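Local coordinates for beta subunit of photoactivated adenylyl cyclase (Beggiatoa sp. PS, PDB 5M2A), which probably converts ATP to cyclic AMP under the control of blue light, which it senses through a flavin-binding BLUF domain, at residues P92-A95 with M96-I99; L115-T118 with I119-H123; G141-P144 with L145-E148. All coordinates share one frame; numbering follows the deposited sequence.

Contact 1 of 3, residues P92-A95 with M96-I99; sequences PNWA and MKTI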
# COMPACT_ATOMS: atom_id res chain seq x y z
N PRO A 92 25.85 22.08 -17.94
CA PRO A 92 25.80 22.98 -19.09
C PRO A 92 26.70 22.57 -20.25
O PRO A 92 26.46 23.02 -21.38
CB PRO A 92 26.25 24.33 -18.50
CG PRO A 92 27.11 23.95 -17.34
CD PRO A 92 26.48 22.71 -16.76
N ASN A 93 27.71 21.74 -20.01
CA ASN A 93 28.68 21.40 -21.04
C ASN A 93 28.43 20.04 -21.67
O ASN A 93 29.20 19.63 -22.55
CB ASN A 93 30.10 21.43 -20.45
CG ASN A 93 30.44 22.76 -19.81
OD1 ASN A 93 30.24 23.82 -20.41
ND2 ASN A 93 30.94 22.72 -18.58
N TRP A 94 27.39 19.32 -21.25
CA TRP A 94 27.13 17.96 -21.73
C TRP A 94 25.77 17.93 -22.42
O TRP A 94 24.74 17.93 -21.74
CB TRP A 94 27.16 16.96 -20.59
CG TRP A 94 28.47 16.86 -19.87
CD1 TRP A 94 29.70 17.23 -20.33
CD2 TRP A 94 28.67 16.36 -18.54
NE1 TRP A 94 30.66 16.98 -19.37
CE2 TRP A 94 30.05 16.45 -18.27
CE3 TRP A 94 27.82 15.85 -17.56
CZ2 TRP A 94 30.60 16.04 -17.05
CZ3 TRP A 94 28.37 15.44 -16.35
CH2 TRP A 94 29.74 15.53 -16.11
N ALA A 95 25.76 17.91 -23.75
CA ALA A 95 24.51 17.67 -24.48
C ALA A 95 23.86 16.38 -23.99
O ALA A 95 22.65 16.34 -23.71
CB ALA A 95 24.78 17.62 -25.98
N MET A 96 24.65 15.31 -23.90
CA MET A 96 24.23 14.09 -23.21
C MET A 96 25.46 13.26 -22.87
O MET A 96 26.04 12.61 -23.75
CB MET A 96 23.25 13.28 -24.06
CG MET A 96 22.74 12.02 -23.36
SD MET A 96 22.29 12.28 -21.63
CE MET A 96 21.06 13.58 -21.77
N LYS A 97 25.88 13.29 -21.62
CA LYS A 97 27.02 12.51 -21.16
C LYS A 97 26.54 11.14 -20.71
O LYS A 97 25.67 11.05 -19.84
CB LYS A 97 27.75 13.23 -20.03
CG LYS A 97 28.72 12.36 -19.25
CD LYS A 97 29.99 12.13 -20.02
CE LYS A 97 30.83 13.39 -20.06
NZ LYS A 97 32.00 13.25 -20.97
N THR A 98 27.08 10.08 -21.31
CA THR A 98 26.72 8.72 -20.94
C THR A 98 27.79 8.14 -20.02
O THR A 98 28.98 8.19 -20.35
CB THR A 98 26.55 7.83 -22.17
OG1 THR A 98 25.47 8.32 -22.98
CG2 THR A 98 26.26 6.38 -21.76
N ILE A 99 27.36 7.61 -18.89
CA ILE A 99 28.27 7.05 -17.89
C ILE A 99 27.87 5.60 -17.66
O ILE A 99 26.75 5.33 -17.20
CB ILE A 99 28.23 7.84 -16.58
CG1 ILE A 99 28.59 9.31 -16.84
CG2 ILE A 99 29.18 7.23 -15.57
CD1 ILE A 99 28.49 10.19 -15.62
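Lys97 lays its side chain over one face of the Trp94 indole. Near its root, CB rests 3.6 Å from Trp94 CD2; further out, CE sits 3.7 Å from the centroid of the five-membered ring, a CH-pi contact only 16° off the ring normal. The ammonium NZ follows at 4.6 Å from the centroid of that same Trp94 ring, still above the face, so a cation-pi interaction adds to the aliphatic packing. Bends at chi2 (76°) and chi3 (72°) of Lys97 fold the chain back over the indole. The backbone turns at Ala95, whose phi and psi are helical, and this lets Trp94 and Lys97 approach on one side, while Met96 starts off away from residues 92-95, though its bent chain leaves CE near Ala95 O. This is the entry to the last strand of the BLUF sheet, where strand 97-100 runs parallel to strand 40-46. Met96 touches the flavin mononucleotide and also Asn34 and Gln52. Farther out, Gly41 is bonded by the backbones of both Trp94 and Lys97, Asn34 ND2 bonds to Ala95 O, and the ring of Phe91 meets the indole with its plane nearly parallel. Met108 of the second subunit packs on Trp94.

Contact 2 of 3, residues L115-T118 with I119-H123; sequences LLQT and ITQSH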
# COMPACT_ATOMS: atom_id res chain seq x y z
N LEU A 115 25.52 1.88 -2.98
CA LEU A 115 24.31 2.46 -2.40
C LEU A 115 23.28 2.77 -3.48
O LEU A 115 22.09 2.48 -3.31
CB LEU A 115 24.67 3.72 -1.61
CG LEU A 115 25.53 3.46 -0.38
CD1 LEU A 115 26.12 4.75 0.15
CD2 LEU A 115 24.71 2.77 0.70
N LEU A 116 23.72 3.35 -4.60
CA LEU A 116 22.78 3.68 -5.67
C LEU A 116 22.08 2.43 -6.20
O LEU A 116 20.86 2.46 -6.45
CB LEU A 116 23.51 4.41 -6.80
CG LEU A 116 22.68 4.84 -8.02
CD1 LEU A 116 21.68 5.92 -7.64
CD2 LEU A 116 23.60 5.33 -9.16
N GLN A 117 22.81 1.33 -6.37
CA GLN A 117 22.16 0.12 -6.88
C GLN A 117 21.21 -0.46 -5.84
O GLN A 117 20.09 -0.87 -6.18
CB GLN A 117 23.22 -0.91 -7.27
CG GLN A 117 22.64 -2.20 -7.81
CD GLN A 117 23.70 -3.28 -7.99
OE1 GLN A 117 24.89 -3.03 -7.81
NE2 GLN A 117 23.26 -4.48 -8.34
N THR A 118 21.63 -0.50 -4.58
CA THR A 118 20.78 -1.05 -3.53
C THR A 118 19.51 -0.23 -3.35
O THR A 118 18.40 -0.78 -3.29
CB THR A 118 21.56 -1.11 -2.21
OG1 THR A 118 22.62 -2.06 -2.34
CG2 THR A 118 20.65 -1.52 -1.06
N ILE A 119 19.63 1.10 -3.29
CA ILE A 119 18.47 1.94 -3.02
C ILE A 119 17.52 1.95 -4.22
O ILE A 119 16.29 1.96 -4.06
CB ILE A 119 18.90 3.36 -2.62
CG1 ILE A 119 17.70 4.17 -2.11
CG2 ILE A 119 19.55 4.09 -3.77
CD1 ILE A 119 17.22 3.75 -0.75
N THR A 120 18.07 1.94 -5.43
CA THR A 120 17.22 1.96 -6.61
C THR A 120 16.45 0.65 -6.75
O THR A 120 15.26 0.65 -7.05
CB THR A 120 18.04 2.24 -7.87
OG1 THR A 120 18.77 3.46 -7.69
CG2 THR A 120 17.13 2.41 -9.07
N GLN A 121 17.13 -0.48 -6.54
CA GLN A 121 16.45 -1.76 -6.61
C GLN A 121 15.38 -1.88 -5.54
O GLN A 121 14.29 -2.41 -5.79
CB GLN A 121 17.48 -2.88 -6.49
CG GLN A 121 18.30 -3.04 -7.76
CD GLN A 121 19.44 -4.03 -7.63
OE1 GLN A 121 19.81 -4.45 -6.52
NE2 GLN A 121 20.02 -4.42 -8.76
N SER A 122 15.66 -1.38 -4.34
CA SER A 122 14.64 -1.32 -3.30
C SER A 122 13.49 -0.40 -3.70
O SER A 122 12.32 -0.74 -3.48
CB SER A 122 15.27 -0.86 -1.98
OG SER A 122 14.33 -0.86 -0.93
N HIS A 123 13.81 0.75 -4.29
CA HIS A 123 12.78 1.68 -4.76
C HIS A 123 11.81 0.99 -5.72
O HIS A 123 10.59 1.15 -5.60
CB HIS A 123 13.47 2.87 -5.43
CG HIS A 123 12.55 4.02 -5.75
ND1 HIS A 123 11.69 4.03 -6.82
CD2 HIS A 123 12.41 5.23 -5.15
CE1 HIS A 123 11.04 5.18 -6.86
NE2 HIS A 123 11.46 5.93 -5.85
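Leu116 lies alongside Thr120, one turn apart and pointing the same way, with Leu116 CD1 3.8 Å from Thr120 OG1. That hydroxyl does more than fill space: Thr120 OG1 donates to Leu116 O at 2.6 Å, while the backbone Thr120 N donates to Leu116 O at 3.0 Å. The two donors come from opposite faces of the carbonyl plane, each tilted out of it, so a single oxygen is gripped twice by one residue. With OG1 anti to its own carbonyl carbon (chi1 -55°), Thr120 holds the hydroxyl back beside the backbone N, within range of the preceding turn. Two residues earlier, Thr118 OG1 likewise bonds to the carbonyl four residues back, Ser114 O. Around these the regular alpha-helical ladder continues, Ile119 N to Leu115 O being nearly straight at 167°, and Ser122 N reaching Thr118 O at 3.0 Å. On another side of the helix Gln117 and Gln121 run side by side, pointing the same way, with their amides steeply turned against each other.

All this belongs to helix 110-129, which follows the BLUF sheet in the chain and lies against it: Leu116 and Thr120 pack on Phe51 of strand 49-55. Its other neighbour is the second subunit. Ser122 OG bonds to His123 NE2 of that subunit, the reciprocal pair is made as well, and Ile119 packs on the partner's His123.

Because both threonines return their hydroxyls to carbonyls of their own helix, both can be buried with that hydrogen used, Thr120 against Leu49 and Phe51, whereas Ser122 OG and His123 NE2 are used between the subunits, while His123 ND1 stays with Glu127 of its own chain.

Contact 3 of 3, residues G141-P144 with L145-E148; sequences GINP and LTVE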
# COMPACT_ATOMS: atom_id res chain seq x y z
N GLY A 141 5.66 14.76 -11.26
CA GLY A 141 6.51 15.69 -10.55
C GLY A 141 5.89 16.29 -9.31
O GLY A 141 6.34 17.35 -8.86
N ILE A 142 4.88 15.64 -8.74
CA ILE A 142 4.15 16.15 -7.58
C ILE A 142 4.47 15.26 -6.39
O ILE A 142 4.32 14.04 -6.46
CB ILE A 142 2.64 16.17 -7.85
CG1 ILE A 142 2.32 16.98 -9.10
CG2 ILE A 142 1.90 16.71 -6.64
CD1 ILE A 142 0.86 16.95 -9.47
N ASN A 143 4.91 15.88 -5.30
CA ASN A 143 5.17 15.13 -4.08
C ASN A 143 3.85 14.66 -3.49
O ASN A 143 3.03 15.51 -3.09
CB ASN A 143 5.93 15.99 -3.07
CG ASN A 143 6.38 15.21 -1.84
OD1 ASN A 143 5.78 14.19 -1.47
ND2 ASN A 143 7.45 15.68 -1.20
N PRO A 144 3.58 13.36 -3.40
CA PRO A 144 2.26 12.92 -2.92
C PRO A 144 2.00 13.26 -1.47
O PRO A 144 0.84 13.43 -1.08
CB PRO A 144 2.28 11.39 -3.16
CG PRO A 144 3.73 11.03 -3.25
CD PRO A 144 4.42 12.23 -3.83
N LEU A 145 3.05 13.40 -0.65
CA LEU A 145 2.86 13.70 0.77
C LEU A 145 2.31 15.09 1.01
O LEU A 145 1.74 15.34 2.08
CB LEU A 145 4.20 13.57 1.52
CG LEU A 145 4.88 12.21 1.51
CD1 LEU A 145 6.23 12.28 2.19
CD2 LEU A 145 3.99 11.17 2.16
N THR A 146 2.49 16.01 0.07
CA THR A 146 2.10 17.40 0.25
C THR A 146 0.80 17.75 -0.47
O THR A 146 0.35 18.90 -0.38
CB THR A 146 3.23 18.32 -0.22
OG1 THR A 146 3.33 18.27 -1.64
CG2 THR A 146 4.55 17.85 0.37
N VAL A 147 0.20 16.80 -1.18
CA VAL A 147 -1.05 17.05 -1.89
C VAL A 147 -2.18 17.23 -0.89
O VAL A 147 -2.32 16.44 0.06
CB VAL A 147 -1.35 15.90 -2.87
CG1 VAL A 147 -2.71 16.08 -3.52
CG2 VAL A 147 -0.26 15.82 -3.93
N GLU A 148 -3.00 18.26 -1.10
CA GLU A 148 -4.16 18.45 -0.24
C GLU A 148 -5.30 17.52 -0.68
O GLU A 148 -5.45 17.26 -1.87
CB GLU A 148 -4.62 19.90 -0.27
CG GLU A 148 -3.66 20.85 0.43
CD GLU A 148 -3.50 20.53 1.90
OE1 GLU A 148 -4.38 20.92 2.70
OE2 GLU A 148 -2.50 19.88 2.27
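Asn143 meets Leu145 through its side-chain carbonyl: OD1 accepts from Leu145 N at 3.0 Å, with an N-H...O angle of 147° and the donor tilted out of the amide plane. With Pro144 between them this is an Asx turn, closed over a residue that has no N-H to offer. The amide gets there because CG stands anti to the backbone N of Asn143 (chi1 -173°), close beside the carbonyl carbon and the chain that follows.

The backbone oxygen of the same asparagine is also occupied, and twice over. Thr146 N donates to Asn143 O at 3.2 Å, from above the carbonyl plane rather than on a lone pair, and Thr146 OG1 donates to Asn143 O at 3.1 Å from the same face. The first of these closes a beta turn over residues 143-146, with Pro144 and Leu145 at its corners. A second turn overlaps it, where Val147 N makes a weak bond of 3.4 Å to Pro144 O; Asn260 ND2 also donates to that oxygen. The apolar part is small, Ile142 CG2 lying 3.6 Å from Val147 CG2 where the two side chains cross at about a right angle. An alanine in place of Asn143 would keep the backbone acceptor but is likely to leave the Leu145 N-H without its mate and the start of the turn less firmly set.

These turns lie in the loop between helix 132-139, which ends in a Schellman motif with Gly141 at positive phi, and strand 150-161 of the cyclase domain. Tyr129 of the second subunit touches Pro144 and Leu145. Near the surface, then, the bend is closed by polar bonds, while the Pro144 ring packs on Leu137 of the helix: one asparagine supplies two acceptors that answer three donors.

Overall arrangement
The three contacts follow one another along the chain, from the edge of the BLUF sheet through the long helix after it to the loop leading into the cyclase domain, and none touches another. Contact 2 is the buried one, contact 1 is partly buried, and contact 3 lies at the surface. They share no helix or strand, yet all reach the second subunit. Their chemistry differs with place: a cation and alkyl chain over an indole in contact 1, repeating helical bonds with threonine hydroxyls returned to carbonyls of their own helix in contact 2, and asparagine-centred turn bonds in contact 3. The centres of contacts 1 and 3 are about 30 Å apart, with that of contact 2 about 23 and 22 Å from them respectively.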